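PDB 5D6A: predicted ATPase of the ABC class from Vibrio vulnificus, which probably binds and hydrolyses ATP through an ABC-class nucleotide-binding domain, captured here with the non-hydrolysable analogue AMP-PNP. Local coordinates for residues V231-L243 / G249-T261. Residues are numbered along the deposited sequence; the frame is centred on the assembly and turned at random.
Sequences VEFTAPESLQVTL and GYVTGLGIPKGIT. With ANP (phosphoaminophosphonic acid-adenylate ester), chain C.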
loop_
_atom_site.group_PDB
_atom_site.type_symbol
_atom_site.label_atom_id
_atom_site.label_comp_id
_atom_site.label_asym_id
_atom_site.label_seq_id
_atom_site.Cartn_x
_atom_site.Cartn_y
_atom_site.Cartn_z
ATOM N N VAL A 231 9.580 -26.259 -9.122
ATOM C CA VAL A 231 9.130 -27.127 -10.201
ATOM C C VAL A 231 9.130 -26.310 -11.490
ATOM O O VAL A 231 8.312 -25.403 -11.650
ATOM C CB VAL A 231 7.710 -27.674 -9.936
ATOM C CG1 VAL A 231 7.265 -28.591 -11.069
ATOM C CG2 VAL A 231 7.661 -28.403 -8.601
ATOM N N GLU A 232 10.058 -26.612 -12.395
ATOM C CA GLU A 232 10.147 -25.873 -13.657
ATOM C C GLU A 232 8.867 -26.009 -14.468
ATOM O O GLU A 232 8.185 -27.032 -14.414
ATOM C CB GLU A 232 11.349 -26.329 -14.489
ATOM C CG GLU A 232 11.343 -27.803 -14.871
ATOM C CD GLU A 232 12.526 -28.176 -15.743
ATOM O OE1 GLU A 232 13.167 -27.260 -16.304
ATOM O OE2 GLU A 232 12.809 -29.387 -15.874
ATOM N N PHE A 233 8.553 -24.968 -15.226
ATOM C CA PHE A 233 7.337 -24.945 -16.023
ATOM C C PHE A 233 7.439 -25.784 -17.294
ATOM O O PHE A 233 8.469 -25.793 -17.969
ATOM C CB PHE A 233 6.988 -23.504 -16.396
ATOM C CG PHE A 233 5.715 -23.375 -17.176
ATOM C CD1 PHE A 233 4.496 -23.242 -16.523
ATOM C CD2 PHE A 233 5.732 -23.392 -18.562
ATOM C CE1 PHE A 233 3.320 -23.122 -17.240
ATOM C CE2 PHE A 233 4.560 -23.276 -19.285
ATOM C CZ PHE A 233 3.352 -23.140 -18.623
ATOM N N THR A 234 6.352 -26.488 -17.599
ATOM C CA THR A 234 6.249 -27.293 -18.807
ATOM C C THR A 234 4.846 -27.112 -19.360
ATOM O O THR A 234 3.869 -27.158 -18.613
ATOM C CB THR A 234 6.497 -28.790 -18.552
ATOM O OG1 THR A 234 7.818 -28.978 -18.033
ATOM C CG2 THR A 234 6.347 -29.587 -19.853
ATOM N N ALA A 235 4.753 -26.900 -20.666
ATOM C CA ALA A 235 3.470 -26.695 -21.312
ATOM C C ALA A 235 2.878 -28.013 -21.790
ATOM O O ALA A 235 3.615 -28.945 -22.121
ATOM C CB ALA A 235 3.628 -25.743 -22.486
ATOM N N PRO A 236 1.540 -28.104 -21.806
ATOM C CA PRO A 236 0.900 -29.304 -22.323
ATOM C C PRO A 236 0.946 -29.256 -23.847
ATOM O O PRO A 236 0.607 -28.227 -24.436
ATOM C CB PRO A 236 -0.533 -29.198 -21.795
ATOM C CG PRO A 236 -0.764 -27.740 -21.578
ATOM C CD PRO A 236 0.569 -27.123 -21.282
ATOM N N GLU A 237 1.374 -30.349 -24.476
ATOM C CA GLU A 237 1.497 -30.404 -25.940
ATOM C C GLU A 237 0.287 -29.823 -26.660
ATOM O O GLU A 237 0.428 -29.143 -27.675
ATOM C CB GLU A 237 1.738 -31.840 -26.424
ATOM C CG GLU A 237 3.069 -32.438 -25.988
ATOM C CD GLU A 237 3.350 -33.792 -26.623
ATOM O OE1 GLU A 237 2.540 -34.248 -27.465
ATOM O OE2 GLU A 237 4.388 -34.401 -26.284
ATOM N N SER A 238 -0.896 -30.092 -26.124
ATOM C CA SER A 238 -2.140 -29.613 -26.711
ATOM C C SER A 238 -2.154 -28.100 -26.917
ATOM O O SER A 238 -2.819 -27.599 -27.825
ATOM C CB SER A 238 -3.315 -30.015 -25.819
ATOM O OG SER A 238 -4.545 -29.572 -26.361
ATOM N N LEU A 239 -1.412 -27.382 -26.080
ATOM C CA LEU A 239 -1.377 -25.927 -26.145
ATOM C C LEU A 239 0.068 -25.416 -26.255
ATOM O O LEU A 239 0.383 -24.296 -25.850
ATOM C CB LEU A 239 -2.065 -25.382 -24.891
ATOM C CG LEU A 239 -2.552 -23.942 -24.878
ATOM C CD1 LEU A 239 -3.543 -23.703 -26.006
ATOM C CD2 LEU A 239 -3.191 -23.639 -23.531
ATOM N N GLN A 240 0.932 -26.244 -26.836
ATOM C CA GLN A 240 2.354 -25.935 -27.003
ATOM C C GLN A 240 2.652 -25.230 -28.324
ATOM O O GLN A 240 2.059 -25.547 -29.359
ATOM C CB GLN A 240 3.150 -27.247 -26.942
ATOM C CG GLN A 240 4.622 -27.172 -27.329
ATOM C CD GLN A 240 5.257 -28.557 -27.420
ATOM O OE1 GLN A 240 4.911 -29.462 -26.660
ATOM N NE2 GLN A 240 6.190 -28.725 -28.355
ATOM N N VAL A 241 3.577 -24.273 -28.277
ATOM C CA VAL A 241 4.023 -23.549 -29.470
ATOM C C VAL A 241 5.533 -23.391 -29.387
ATOM O O VAL A 241 6.111 -23.472 -28.303
ATOM C CB VAL A 241 3.369 -22.160 -29.622
ATOM C CG1 VAL A 241 1.855 -22.291 -29.694
ATOM C CG2 VAL A 241 3.783 -21.233 -28.488
ATOM N N THR A 242 6.166 -23.157 -30.531
ATOM C CA THR A 242 7.613 -23.012 -30.585
ATOM C C THR A 242 7.999 -21.741 -31.331
ATOM O O THR A 242 7.752 -21.618 -32.527
ATOM C CB THR A 242 8.251 -24.233 -31.271
ATOM O OG1 THR A 242 7.826 -25.431 -30.603
ATOM C CG2 THR A 242 9.775 -24.142 -31.246
ATOM N N LEU A 243 8.597 -20.796 -30.615
ATOM C CA LEU A 243 9.026 -19.533 -31.202
ATOM C C LEU A 243 10.506 -19.604 -31.548
ATOM O O LEU A 243 11.176 -20.580 -31.220
ATOM C CB LEU A 243 8.767 -18.383 -30.231
ATOM C CG LEU A 243 7.320 -18.227 -29.755
ATOM C CD1 LEU A 243 7.209 -17.059 -28.784
ATOM C CD2 LEU A 243 6.376 -18.038 -30.932
ATOM N N GLY A 249 17.862 -19.443 -30.541
ATOM C CA GLY A 249 17.313 -20.307 -31.580
ATOM C C GLY A 249 15.874 -20.665 -31.268
ATOM O O GLY A 249 15.109 -19.825 -30.793
ATOM N N TYR A 250 15.504 -21.916 -31.525
ATOM C CA TYR A 250 14.141 -22.376 -31.271
ATOM C C TYR A 250 13.876 -22.585 -29.777
ATOM O O TYR A 250 14.674 -23.210 -29.080
ATOM C CB TYR A 250 13.861 -23.671 -32.036
ATOM C CG TYR A 250 13.976 -23.528 -33.538
ATOM C CD1 TYR A 250 12.902 -23.069 -34.298
ATOM C CD2 TYR A 250 15.156 -23.853 -34.199
ATOM C CE1 TYR A 250 13.001 -22.936 -35.673
ATOM C CE2 TYR A 250 15.265 -23.721 -35.573
ATOM C CZ TYR A 250 14.186 -23.264 -36.305
ATOM O OH TYR A 250 14.291 -23.137 -37.667
ATOM N N VAL A 251 12.754 -22.047 -29.300
ATOM C CA VAL A 251 12.353 -22.187 -27.897
ATOM C C VAL A 251 10.904 -22.660 -27.817
ATOM O O VAL A 251 9.998 -22.013 -28.346
ATOM C CB VAL A 251 12.514 -20.868 -27.101
ATOM C CG1 VAL A 251 13.975 -20.449 -27.059
ATOM C CG2 VAL A 251 11.656 -19.754 -27.686
ATOM N N THR A 252 10.697 -23.798 -27.158
ATOM C CA THR A 252 9.366 -24.375 -27.003
ATOM C C THR A 252 8.775 -23.998 -25.650
ATOM O O THR A 252 9.480 -23.979 -24.639
ATOM C CB THR A 252 9.416 -25.908 -27.138
ATOM O OG1 THR A 252 9.914 -26.258 -28.437
ATOM C CG2 THR A 252 8.034 -26.518 -26.950
ATOM N N GLY A 253 7.479 -23.696 -25.636
ATOM C CA GLY A 253 6.795 -23.320 -24.403
ATOM C C GLY A 253 5.293 -23.186 -24.559
ATOM O O GLY A 253 4.729 -23.533 -25.599
ATOM N N LEU A 254 4.645 -22.685 -23.511
ATOM C CA LEU A 254 3.202 -22.480 -23.514
ATOM C C LEU A 254 2.833 -21.256 -24.331
ATOM O O LEU A 254 3.320 -20.157 -24.067
ATOM C CB LEU A 254 2.683 -22.273 -22.092
ATOM C CG LEU A 254 1.210 -21.863 -21.997
ATOM C CD1 LEU A 254 0.315 -22.980 -22.512
ATOM C CD2 LEU A 254 0.831 -21.483 -20.574
ATOM N N GLY A 255 1.959 -21.449 -25.311
ATOM C CA GLY A 255 1.486 -20.360 -26.142
ATOM C C GLY A 255 0.053 -20.051 -25.774
ATOM O O GLY A 255 -0.831 -20.874 -25.992
ATOM N N ILE A 256 -0.174 -18.878 -25.192
ATOM C CA ILE A 256 -1.519 -18.458 -24.809
ATOM C C ILE A 256 -2.123 -17.685 -25.975
ATOM O O ILE A 256 -1.765 -16.529 -26.207
ATOM C CB ILE A 256 -1.504 -17.599 -23.530
ATOM C CG1 ILE A 256 -0.972 -18.434 -22.361
ATOM C CG2 ILE A 256 -2.904 -17.086 -23.213
ATOM C CD1 ILE A 256 -0.838 -17.676 -21.059
ATOM N N PRO A 257 -3.051 -18.316 -26.710
ATOM C CA PRO A 257 -3.632 -17.654 -27.873
ATOM C C PRO A 257 -4.551 -16.492 -27.524
ATOM O O PRO A 257 -4.911 -16.313 -26.362
ATOM C CB PRO A 257 -4.430 -18.774 -28.546
ATOM C CG PRO A 257 -4.825 -19.669 -27.426
ATOM C CD PRO A 257 -3.718 -19.599 -26.416
ATOM N N LYS A 258 -4.920 -15.714 -28.536
ATOM C CA LYS A 258 -5.822 -14.586 -28.348
ATOM C C LYS A 258 -7.184 -15.071 -27.870
ATOM O O LYS A 258 -7.491 -16.263 -27.931
ATOM C CB LYS A 258 -5.990 -13.803 -29.649
ATOM C CG LYS A 258 -4.736 -13.096 -30.136
ATOM C CD LYS A 258 -5.014 -12.392 -31.455
ATOM C CE LYS A 258 -3.797 -11.648 -31.977
ATOM N NZ LYS A 258 -4.064 -11.032 -33.308
ATOM N N GLY A 259 -7.999 -14.138 -27.400
ATOM C CA GLY A 259 -9.324 -14.461 -26.899
ATOM C C GLY A 259 -9.314 -14.613 -25.394
ATOM O O GLY A 259 -8.424 -14.106 -24.717
ATOM N N ILE A 260 -10.306 -15.325 -24.874
ATOM C CA ILE A 260 -10.444 -15.532 -23.441
ATOM C C ILE A 260 -9.735 -16.809 -23.003
ATOM O O ILE A 260 -9.956 -17.873 -23.573
ATOM C CB ILE A 260 -11.930 -15.610 -23.041
ATOM C CG1 ILE A 260 -12.670 -14.356 -23.529
ATOM C CG2 ILE A 260 -12.071 -15.777 -21.532
ATOM C CD1 ILE A 260 -14.163 -14.383 -23.285
ATOM N N THR A 261 -8.887 -16.689 -21.985
ATOM C CA THR A 261 -8.146 -17.824 -21.446
ATOM C C THR A 261 -8.335 -17.886 -19.932
ATOM O O THR A 261 -8.083 -16.908 -19.225
ATOM C CB THR A 261 -6.643 -17.718 -21.763
ATOM O OG1 THR A 261 -6.457 -17.616 -23.180
ATOM C CG2 THR A 261 -5.888 -18.938 -21.239
HETATM P PG ANP C . -4.707 -17.451 -6.443
HETATM O O1G ANP C . -4.543 -17.053 -7.888
HETATM O O2G ANP C . -4.779 -16.276 -5.494
HETATM O O3G ANP C . -5.788 -18.487 -6.249
HETATM P PB ANP C . -3.038 -19.990 -6.025
HETATM O O1B ANP C . -3.300 -20.498 -7.410
HETATM O O2B ANP C . -3.918 -20.508 -4.911
HETATM N N3B ANP C . -3.193 -18.240 -6.033
HETATM P PA ANP C . -0.314 -19.357 -5.652
HETATM O O1A ANP C . 0.426 -19.385 -6.962
HETATM O O2A ANP C . -0.829 -18.038 -5.133
HETATM O O3A ANP C . -1.522 -20.419 -5.693
HETATM O "O5'" ANP C . 0.629 -19.979 -4.514
HETATM C "C5'" ANP C . 1.249 -21.244 -4.697
HETATM C "C4'" ANP C . 2.479 -21.353 -3.806
HETATM O "O4'" ANP C . 3.358 -22.336 -4.358
HETATM C "C3'" ANP C . 3.276 -20.059 -3.717
HETATM O "O3'" ANP C . 3.818 -19.903 -2.398
HETATM C "C2'" ANP C . 4.374 -20.219 -4.745
HETATM O "O2'" ANP C . 5.585 -19.576 -4.335
HETATM C "C1'" ANP C . 4.543 -21.730 -4.876
HETATM N N9 ANP C . 4.743 -22.144 -6.286
HETATM C C8 ANP C . 4.031 -21.738 -7.360
HETATM N N7 ANP C . 4.502 -22.324 -8.491
HETATM C C5 ANP C . 5.527 -23.122 -8.143
HETATM C C6 ANP C . 6.467 -24.026 -8.845
HETATM N N6 ANP C . 6.393 -24.195 -10.184
HETATM N N1 ANP C . 7.396 -24.675 -8.105
HETATM C C2 ANP C . 7.481 -24.517 -6.766
HETATM N N3 ANP C . 6.654 -23.707 -6.073
HETATM C C4 ANP C . 5.679 -22.999 -6.692
#
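Strands 240-243 and 249-257 run antiparallel, their axes approaching to 4.6 Å at 158°, and Val241 and Gly253 form a hydrogen-bonded pair whose two N-H...O bonds are nearly straight. A second such pair, Leu243 with Val251, is less regular: Leu243 N meets Val251 O at 141°. Beyond the paired register, Gly255 N still reaches Leu239 O at 3.3 Å.

At the non-hydrogen-bonded pair between them, Thr242 OG1 and Thr252 OG1 are hydrogen-bonded at 3.1 Å, while Thr252 CG2 lies against the amide end of Gln240. On the other face, Val241 CG2 rests 3.4 Å from Gly255 CA, and Val241 also packs on Leu206 and Phe209 of strand 206-211.

Leu254 packs against residues 233-239, the loop leading into strand 240-243. Its CB meets the edge of the Phe233 ring at CE2 (3.5 Å) and also touches Ala235 CB (3.6 Å). With CG anti to the backbone N (chi1 172°), CD1 reaches Leu239 CD2 at 3.7 Å and CD2 packs on Phe233 CZ. Ile423 also touches Leu239 and Leu254, tying this apolar cluster to the neighbouring mixed sheet.

Upstream, Val231 N donates a hydrogen bond to adenine N1 of AMP-PNP and Val231 O accepts one from N6. Strands 240-245 and 249-257 form a beta hairpin, with 240-245 outermost of four strands within the chain, consistent with the antiparallel beta subdomain of an ABC-type ATPase, here preceded by an adenine-binding loop.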